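3-dehydroquinate dehydratase (Clostridium difficile, PDB 3JS3) catalyses the cis-dehydration of 3-dehydroquinate to 3-dehydroshikimate, the third step of the chorismate pathway, through an imine formed between the substrate and an active-site lysine. Local coordinates at residues H147-T152 with A176-N181; M207-M212 with S236-I241; P203-S208 with F223-T228. All coordinates share one frame; numbering follows the deposited sequence.

Contact 1: residues H147-T152 with A176-N181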
loop_
_atom_site.group_PDB
_atom_site.type_symbol
_atom_site.label_atom_id
_atom_site.label_comp_id
_atom_site.label_asym_id
_atom_site.label_seq_id
_atom_site.Cartn_x
_atom_site.Cartn_y
_atom_site.Cartn_z
ATOM N N HIS A 147 13.844 -11.445 13.253
ATOM C CA HIS A 147 14.211 -10.401 12.310
ATOM C C HIS A 147 15.386 -10.842 11.442
ATOM O O HIS A 147 16.307 -11.501 11.926
ATOM C CB HIS A 147 14.628 -9.139 13.075
ATOM C CG HIS A 147 13.634 -8.692 14.103
ATOM N ND1 HIS A 147 13.453 -9.357 15.296
ATOM C CD2 HIS A 147 12.802 -7.625 14.138
ATOM C CE1 HIS A 147 12.526 -8.738 16.006
ATOM N NE2 HIS A 147 12.118 -7.681 15.327
ATOM N N ASP A 148 15.340 -10.516 10.161
ATOM C CA ASP A 148 16.445 -10.807 9.264
ATOM C C ASP A 148 16.709 -9.516 8.543
ATOM O O ASP A 148 15.913 -9.125 7.702
ATOM C CB ASP A 148 16.094 -11.923 8.283
ATOM C CG ASP A 148 17.277 -12.347 7.419
ATOM O OD1 ASP A 148 18.145 -11.499 7.078
ATOM O OD2 ASP A 148 17.322 -13.542 7.056
ATOM N N PHE A 149 17.813 -8.853 8.889
ATOM C CA PHE A 149 18.210 -7.562 8.273
ATOM C C PHE A 149 19.012 -7.642 6.951
ATOM O O PHE A 149 19.387 -6.601 6.381
ATOM C CB PHE A 149 18.990 -6.701 9.291
ATOM C CG PHE A 149 18.108 -6.042 10.333
ATOM C CD1 PHE A 149 17.774 -4.696 10.226
ATOM C CD2 PHE A 149 17.595 -6.772 11.383
ATOM C CE1 PHE A 149 16.946 -4.079 11.170
ATOM C CE2 PHE A 149 16.771 -6.177 12.328
ATOM C CZ PHE A 149 16.445 -4.816 12.222
ATOM N N ASN A 150 19.274 -8.846 6.452
ATOM C CA ASN A 150 20.040 -8.979 5.204
ATOM C C ASN A 150 19.275 -9.605 4.046
ATOM O O ASN A 150 19.552 -9.311 2.881
ATOM C CB ASN A 150 21.302 -9.838 5.439
ATOM C CG ASN A 150 22.230 -9.261 6.499
ATOM O OD1 ASN A 150 22.846 -10.005 7.252
ATOM N ND2 ASN A 150 22.310 -7.934 6.579
ATOM N N LYS A 151 18.306 -10.452 4.378
ATOM C CA LYS A 151 17.591 -11.258 3.405
ATOM C C LYS A 151 16.123 -11.450 3.729
ATOM O O LYS A 151 15.695 -11.204 4.847
ATOM C CB LYS A 151 18.284 -12.630 3.435
ATOM C CG LYS A 151 17.644 -13.785 2.669
ATOM C CD LYS A 151 18.587 -15.019 2.727
ATOM C CE LYS A 151 18.122 -16.149 1.787
ATOM N NZ LYS A 151 19.162 -17.258 1.617
ATOM N N THR A 152 15.364 -11.853 2.718
ATOM C CA THR A 152 13.978 -12.215 2.847
ATOM C C THR A 152 13.950 -13.702 2.547
ATOM O O THR A 152 14.169 -14.105 1.410
ATOM C CB THR A 152 13.070 -11.488 1.838
ATOM O OG1 THR A 152 12.928 -10.108 2.222
ATOM C CG2 THR A 152 11.679 -12.141 1.796
ATOM N N ALA A 176 10.062 -9.947 10.881
ATOM C CA ALA A 176 10.455 -8.810 10.058
ATOM C C ALA A 176 11.587 -9.292 9.131
ATOM O O ALA A 176 12.539 -9.894 9.590
ATOM C CB ALA A 176 10.938 -7.666 10.901
ATOM N N VAL A 177 11.482 -9.012 7.845
ATOM C CA VAL A 177 12.505 -9.420 6.872
ATOM C C VAL A 177 12.949 -8.231 6.026
ATOM O O VAL A 177 12.260 -7.215 5.978
ATOM C CB VAL A 177 11.988 -10.548 5.964
ATOM C CG1 VAL A 177 11.718 -11.810 6.783
ATOM C CG2 VAL A 177 10.748 -10.108 5.240
ATOM N N MET A 178 14.101 -8.363 5.371
ATOM C CA MET A 178 14.661 -7.293 4.547
ATOM C C MET A 178 14.646 -7.684 3.068
ATOM O O MET A 178 15.153 -8.764 2.678
ATOM C CB MET A 178 16.106 -6.986 4.976
ATOM C CG MET A 178 16.743 -5.789 4.259
ATOM S SD MET A 178 16.077 -4.182 4.768
ATOM C CE MET A 178 16.773 -4.032 6.411
ATOM N N PRO A 179 14.042 -6.821 2.232
ATOM C CA PRO A 179 14.035 -7.130 0.820
ATOM C C PRO A 179 15.279 -6.608 0.155
ATOM O O PRO A 179 15.840 -5.593 0.570
ATOM C CB PRO A 179 12.800 -6.376 0.302
ATOM C CG PRO A 179 12.708 -5.175 1.203
ATOM C CD PRO A 179 13.211 -5.638 2.549
ATOM N N GLN A 180 15.716 -7.332 -0.855
ATOM C CA GLN A 180 16.856 -6.957 -1.654
ATOM C C GLN A 180 16.317 -6.566 -3.016
ATOM O O GLN A 180 17.073 -6.104 -3.881
ATOM C CB GLN A 180 17.757 -8.164 -1.790
ATOM C CG GLN A 180 18.288 -8.671 -0.471
ATOM C CD GLN A 180 18.300 -10.188 -0.426
ATOM O OE1 GLN A 180 19.325 -10.825 -0.704
ATOM N NE2 GLN A 180 17.110 -10.783 -0.144
ATOM N N ASN A 181 15.010 -6.799 -3.205
ATOM C CA ASN A 181 14.302 -6.467 -4.444
ATOM C C ASN A 181 12.791 -6.407 -4.211
ATOM O O ASN A 181 12.282 -6.808 -3.135
ATOM C CB ASN A 181 14.673 -7.428 -5.592
ATOM C CG ASN A 181 14.360 -8.884 -5.277
ATOM O OD1 ASN A 181 13.375 -9.200 -4.637
ATOM N ND2 ASN A 181 15.188 -9.765 -5.759
#
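Thr152 reaches over the backbone of Met178 with its hydroxyl: OG1 lies 2.6 Å from Met178 O and donates to it from well above the carbonyl plane. With chi1 at -73°, OG1 stands beside the backbone N of Thr152, while the methyl CG2 is turned to Val177, whose CG2 it meets at 4.1 Å; the two side chains cross at about a right angle. Met178 NH in turn donates to Lys151 O, so the two chains grip each other in both directions just beyond the strands. Met178 points its side chain into the other segment. CG, anti to the backbone N (chi1 -175°), is thereby set 3.5 Å from Phe149 O, and two further bends fold the thioether back to bring the terminal CE 4.0 Å from Phe149 CD1. Gln180 lays its amide alongside the backbone of Asn150 and Lys151, NE2 coming within 3.6 Å of Lys151 CA; the foot of the Lys151 side chain, CG, passes 4.1 Å from the same Gln180 NE2. Asp148 shapes its own loop: OD1 accepts from two backbone N atoms, an Asx turn through Asn150 N, widened to an Asx motif by Lys151 N, the first donor arriving nearly along the C-O axis and the second from above the carboxylate plane. Further back the strands pair in parallel through Asp148 N, which donates to Ala176 O at 2.9 Å. Here the imidazole of His147, the proton donor/acceptor, sets CD2 3.7 Å from Ala176 CB. These strands belong to one beta-alpha-beta unit of the barrel. Chemically, backbone pairing and an apolar methyl flank the catalytic imidazole on this side, while ND1 is held by Glu90, outside both segments, which would be expected to fix the ring's rotation.

Contact 2: residues M207-M212 with S236-I241. With DHS (3-amino-4,5-dihydroxy-cyclohex-1-enecarboxylate), chain E.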
loop_
_atom_site.group_PDB
_atom_site.type_symbol
_atom_site.label_atom_id
_atom_site.label_comp_id
_atom_site.label_asym_id
_atom_site.label_seq_id
_atom_site.Cartn_x
_atom_site.Cartn_y
_atom_site.Cartn_z
ATOM N N MET A 207 6.297 -7.848 8.614
ATOM C CA MET A 207 6.695 -6.662 7.908
ATOM C C MET A 207 7.911 -6.903 7.017
ATOM O O MET A 207 8.802 -7.730 7.326
ATOM C CB MET A 207 7.018 -5.515 8.857
ATOM C CG MET A 207 8.000 -5.858 9.979
ATOM S SD MET A 207 7.208 -6.578 11.434
ATOM C CE MET A 207 6.433 -5.132 12.108
ATOM N N SER A 208 7.937 -6.154 5.920
ATOM C CA SER A 208 9.068 -6.134 5.003
ATOM C C SER A 208 9.672 -4.770 5.321
ATOM O O SER A 208 8.994 -3.733 5.200
ATOM C CB SER A 208 8.593 -6.229 3.565
ATOM O OG SER A 208 9.669 -6.266 2.640
ATOM N N MET A 209 10.917 -4.779 5.785
ATOM C CA MET A 209 11.631 -3.564 6.174
ATOM C C MET A 209 12.121 -2.656 5.028
ATOM O O MET A 209 12.111 -3.027 3.851
ATOM C CB MET A 209 12.809 -3.938 7.091
ATOM C CG MET A 209 12.367 -4.493 8.476
ATOM S SD MET A 209 13.746 -4.910 9.598
ATOM C CE MET A 209 14.441 -6.348 8.804
ATOM N N SER A 210 12.545 -1.455 5.425
ATOM C CA SER A 210 13.056 -0.397 4.559
ATOM C C SER A 210 11.971 0.249 3.718
ATOM O O SER A 210 10.828 -0.235 3.659
ATOM C CB SER A 210 14.167 -0.905 3.622
ATOM O OG SER A 210 13.607 -1.639 2.557
ATOM N N GLY A 211 12.353 1.336 3.042
ATOM C CA GLY A 211 11.454 2.087 2.174
ATOM C C GLY A 211 10.781 1.227 1.117
ATOM O O GLY A 211 9.599 1.409 0.805
ATOM N N MET A 212 11.513 0.256 0.592
ATOM C CA MET A 212 10.973 -0.625 -0.449
ATOM C C MET A 212 9.791 -1.476 0.024
ATOM O O MET A 212 8.846 -1.707 -0.715
ATOM C CB MET A 212 12.097 -1.517 -0.994
ATOM C CG MET A 212 11.713 -2.402 -2.126
ATOM S SD MET A 212 13.135 -3.248 -2.852
ATOM C CE MET A 212 14.107 -1.887 -3.538
ATOM N N SER A 236 12.284 3.071 14.948
ATOM C CA SER A 236 12.792 1.977 15.810
ATOM C C SER A 236 13.202 0.790 14.921
ATOM O O SER A 236 13.844 -0.153 15.372
ATOM C CB SER A 236 11.777 1.529 16.886
ATOM O OG SER A 236 10.726 0.737 16.351
ATOM N N ALA A 237 12.797 0.845 13.659
ATOM C CA ALA A 237 13.157 -0.162 12.655
ATOM C C ALA A 237 13.080 0.520 11.279
ATOM O O ALA A 237 12.232 1.400 11.054
ATOM C CB ALA A 237 12.246 -1.349 12.725
ATOM N N PRO A 238 13.957 0.126 10.350
ATOM C CA PRO A 238 13.919 0.806 9.054
ATOM C C PRO A 238 12.611 0.632 8.256
ATOM O O PRO A 238 12.107 -0.484 8.092
ATOM C CB PRO A 238 15.125 0.230 8.295
ATOM C CG PRO A 238 15.583 -0.988 9.082
ATOM C CD PRO A 238 14.957 -0.949 10.438
ATOM N N GLY A 239 12.079 1.747 7.775
ATOM C CA GLY A 239 10.886 1.744 6.946
ATOM C C GLY A 239 9.607 2.225 7.606
ATOM O O GLY A 239 8.628 2.515 6.922
ATOM N N GLN A 240 9.574 2.277 8.930
ATOM C CA GLN A 240 8.360 2.770 9.574
ATOM C C GLN A 240 8.152 4.252 9.243
ATOM O O GLN A 240 9.105 5.006 9.106
ATOM C CB GLN A 240 8.290 2.451 11.095
ATOM C CG GLN A 240 9.548 2.606 11.855
ATOM C CD GLN A 240 9.413 2.396 13.369
ATOM O OE1 GLN A 240 9.658 3.315 14.123
ATOM N NE2 GLN A 240 9.044 1.194 13.804
ATOM N N ILE A 241 6.897 4.621 8.994
ATOM C CA ILE A 241 6.535 6.027 8.736
ATOM C C ILE A 241 5.953 6.585 10.036
ATOM O O ILE A 241 5.784 5.830 10.990
ATOM C CB ILE A 241 5.528 6.166 7.591
ATOM C CG1 ILE A 241 4.291 5.324 7.884
ATOM C CG2 ILE A 241 6.206 5.771 6.219
ATOM C CD1 ILE A 241 3.138 5.603 6.994
HETATM C C1 DHS E . 9.518 -3.248 14.347
HETATM C C3 DHS E . 9.291 -5.006 16.128
HETATM C C4 DHS E . 9.498 -3.903 17.183
HETATM C C5 DHS E . 10.337 -2.747 16.663
HETATM C C6 DHS E . 9.713 -2.196 15.391
HETATM C C7 DHS E . 9.417 -2.781 12.958
HETATM C C2 DHS E . 9.384 -4.538 14.683
HETATM O O2 DHS E . 10.137 -4.503 18.306
HETATM O O3 DHS E . 10.397 -1.629 17.558
HETATM O O4 DHS E . 9.786 -3.500 11.990
HETATM O O5 DHS E . 8.973 -1.627 12.766
#
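Ser210 and Gly239 bring their backbones together most tightly, CA to CA 3.9 Å. Ser210 N donates to Pro238 O at 2.9 Å in a nearly straight bond (163° at the hydrogen), entering from above the carbonyl plane; Arg217 also donates to this oxygen. Gly239, in the type II turn from Ala237 to Gln240, takes a positive phi, and its bare CA lies against the Ser210 backbone, 3.7 Å from Ser210 C. Packing is looser around this bond: Met209 SD stands 4.2 Å from Pro238 CD, Met209 CB is 3.7 Å from Pro238 O, and Ser210 directs its CB away from the turn, on the partly exposed side. The segment 236-241 turns its other groups to the bound ligand. Ser236 OG donates to DHS O3 at 2.7 Å, and Gln240 NE2 to the carboxylate oxygen O5 at 3.0 Å. Gln240 is itself positioned by Ser236 N, which donates to OE1 from above the amide plane, while Ala237 CB lies 3.2 Å from carboxylate carbon DHS C7. A substrate-binding loop following the last barrel strand, joined to the loop after the preceding strand, is characteristic of the type I dehydroquinase active site, at the C-terminal end of a TIM barrel.

Contact 3: residues P203-S208 with F223-T228. With DHS (3-amino-4,5-dihydroxy-cyclohex-1-enecarboxylate), chain E.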
loop_
_atom_site.group_PDB
_atom_site.type_symbol
_atom_site.label_atom_id
_atom_site.label_comp_id
_atom_site.label_asym_id
_atom_site.label_seq_id
_atom_site.Cartn_x
_atom_site.Cartn_y
_atom_site.Cartn_z
ATOM N N PRO A 203 -3.573 -14.333 15.586
ATOM C CA PRO A 203 -3.024 -13.231 14.810
ATOM C C PRO A 203 -1.506 -13.309 14.690
ATOM O O PRO A 203 -0.854 -13.875 15.558
ATOM C CB PRO A 203 -3.445 -11.987 15.583
ATOM C CG PRO A 203 -4.333 -12.459 16.685
ATOM C CD PRO A 203 -4.025 -13.884 16.905
ATOM N N ILE A 204 -0.980 -12.777 13.589
ATOM C CA ILE A 204 0.437 -12.753 13.315
ATOM C C ILE A 204 0.817 -11.333 12.961
ATOM O O ILE A 204 -0.031 -10.533 12.550
ATOM C CB ILE A 204 0.832 -13.695 12.145
ATOM C CG1 ILE A 204 0.119 -13.286 10.857
ATOM C CG2 ILE A 204 0.527 -15.175 12.489
ATOM C CD1 ILE A 204 0.501 -14.103 9.626
ATOM N N ILE A 205 2.103 -11.025 13.115
ATOM C CA ILE A 205 2.615 -9.705 12.811
ATOM C C ILE A 205 3.740 -9.892 11.800
ATOM O O ILE A 205 4.615 -10.675 12.052
ATOM C CB ILE A 205 3.201 -9.032 14.057
ATOM C CG1 ILE A 205 2.168 -8.968 15.200
ATOM C CG2 ILE A 205 3.649 -7.648 13.697
ATOM C CD1 ILE A 205 2.752 -8.541 16.585
ATOM N N THR A 206 3.693 -9.224 10.648
ATOM C CA THR A 206 4.762 -9.357 9.674
ATOM C C THR A 206 5.057 -8.025 9.022
ATOM O O THR A 206 4.190 -7.188 8.881
ATOM C CB THR A 206 4.389 -10.297 8.517
ATOM O OG1 THR A 206 3.427 -9.651 7.674
ATOM C CG2 THR A 206 3.870 -11.657 9.019
ATOM N N MET A 207 6.297 -7.848 8.614
ATOM C CA MET A 207 6.695 -6.662 7.908
ATOM C C MET A 207 7.911 -6.903 7.017
ATOM O O MET A 207 8.802 -7.730 7.326
ATOM C CB MET A 207 7.018 -5.515 8.857
ATOM C CG MET A 207 8.000 -5.858 9.979
ATOM S SD MET A 207 7.208 -6.578 11.434
ATOM C CE MET A 207 6.433 -5.132 12.108
ATOM N N SER A 208 7.937 -6.154 5.920
ATOM C CA SER A 208 9.068 -6.134 5.003
ATOM C C SER A 208 9.672 -4.770 5.321
ATOM O O SER A 208 8.994 -3.733 5.200
ATOM C CB SER A 208 8.593 -6.229 3.565
ATOM O OG SER A 208 9.669 -6.266 2.640
ATOM N N PHE A 223 -3.951 -8.383 3.739
ATOM C CA PHE A 223 -3.019 -9.495 3.728
ATOM C C PHE A 223 -2.840 -10.347 4.986
ATOM O O PHE A 223 -2.403 -11.504 4.866
ATOM C CB PHE A 223 -1.708 -9.060 3.100
ATOM C CG PHE A 223 -1.843 -8.740 1.643
ATOM C CD1 PHE A 223 -1.782 -9.738 0.697
ATOM C CD2 PHE A 223 -2.093 -7.449 1.219
ATOM C CE1 PHE A 223 -1.927 -9.457 -0.652
ATOM C CE2 PHE A 223 -2.254 -7.162 -0.127
ATOM C CZ PHE A 223 -2.170 -8.174 -1.066
ATOM N N GLY A 224 -3.213 -9.823 6.156
ATOM C CA GLY A 224 -3.149 -10.610 7.382
ATOM C C GLY A 224 -2.359 -10.123 8.599
ATOM O O GLY A 224 -2.591 -10.625 9.696
ATOM N N SER A 225 -1.455 -9.163 8.443
ATOM C CA SER A 225 -0.684 -8.657 9.601
ATOM C C SER A 225 -1.632 -7.869 10.527
ATOM O O SER A 225 -2.248 -6.909 10.107
ATOM C CB SER A 225 0.504 -7.802 9.160
ATOM O OG SER A 225 1.303 -7.388 10.279
ATOM N N ALA A 226 -1.731 -8.298 11.784
ATOM C CA ALA A 226 -2.676 -7.726 12.783
ATOM C C ALA A 226 -2.199 -6.449 13.502
ATOM O O ALA A 226 -2.980 -5.756 14.185
ATOM C CB ALA A 226 -2.994 -8.801 13.817
ATOM N N LEU A 227 -0.927 -6.129 13.314
ATOM C CA LEU A 227 -0.304 -5.013 13.977
ATOM C C LEU A 227 0.814 -4.409 13.137
ATOM O O LEU A 227 1.587 -5.121 12.438
ATOM C CB LEU A 227 0.189 -5.509 15.315
ATOM C CG LEU A 227 0.816 -4.568 16.338
ATOM C CD1 LEU A 227 0.737 -5.207 17.725
ATOM C CD2 LEU A 227 2.275 -4.259 15.941
ATOM N N THR A 228 0.871 -3.087 13.162
ATOM C CA THR A 228 1.842 -2.372 12.401
ATOM C C THR A 228 2.469 -1.318 13.309
ATOM O O THR A 228 1.798 -0.770 14.182
ATOM C CB THR A 228 1.200 -1.837 11.121
ATOM O OG1 THR A 228 2.183 -1.147 10.329
ATOM C CG2 THR A 228 -0.000 -0.925 11.425
HETATM C C1 DHS E . 9.518 -3.248 14.347
HETATM C C3 DHS E . 9.291 -5.006 16.128
HETATM C C4 DHS E . 9.498 -3.903 17.183
HETATM C C5 DHS E . 10.337 -2.747 16.663
HETATM C C6 DHS E . 9.713 -2.196 15.391
HETATM C C7 DHS E . 9.417 -2.781 12.958
HETATM C C2 DHS E . 9.384 -4.538 14.683
HETATM O O2 DHS E . 10.137 -4.503 18.306
HETATM O O3 DHS E . 10.397 -1.629 17.558
HETATM O O4 DHS E . 9.786 -3.500 11.990
HETATM O O5 DHS E . 8.973 -1.627 12.766
HETATM O O HOH W 1 -3.133 -12.196 11.574
HETATM O O HOH W 2 3.597 -4.908 10.614
#
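Ile204 and Ile205 meet Ser225 to Leu227 in the TIM barrel, where the touching parts, 203-206 and 224-227, run 84° apart on the approach to the last two strands, 205-208 and 227-229. Two direct hydrogen bonds join them. Ala226 N donates to Ile204 O at 2.9 Å, nearly straight and nearly in line with the carbonyl. Thr206 N donates to Ser225 OG, a side chain standing in for a strand backbone acceptor; chi1 of -176° swings OG away from the backbone N of Ser225 and across to the strand. The OG1 of Thr206 is engaged elsewhere, with Thr192 of helix 182-199. Water adds two bridges: one accepts from Ile204 N and donates to the carbonyl of Gly224, which has positive phi and is the first residue past helix 220-223; the other donates to both Thr206 O and Leu227 O, linking carbonyls that could not bond each other. Apolar contacts fill in around the polar ones. Pro203 CB touches Ala226 CB at 3.7 Å. The side chains of Ile205 and Leu227 meet at an oblique angle, with CG1 of Ile205 4.0 Å from Leu227 CB and its CD1 4.1 Å from Leu227 CD1. The side chain of Ile205 also packs on that of Lys174, the Schiff-base residue. Closest of all between Ile205 and Leu227, the branch methyl CG2 of Ile205 rests 3.5 Å from Leu227 O.

Strand 205-208 ties the three contacts together: contacts 2 and 3 share Met207 and Ser208, with centres about 13 Å apart, and contact 1 adjoins through the neighbouring strand 172-177. There Val177 N lies 3.0 Å from Met207 O and Val177 O 2.8 Å from Met209 N, both probable hydrogen bonds. Met209 CE also packs 3.3 Å from Asp148 O, joining contacts 1 and 2, whose centres are about 10 Å apart. Around the ligand, contact 1 supplies His147, with its side chain about 4 Å from DHS, and contact 2 supplies Ser236 and Gln240. Met207 CG, common to contacts 2 and 3, approaches DHS O4 at 3.6 Å.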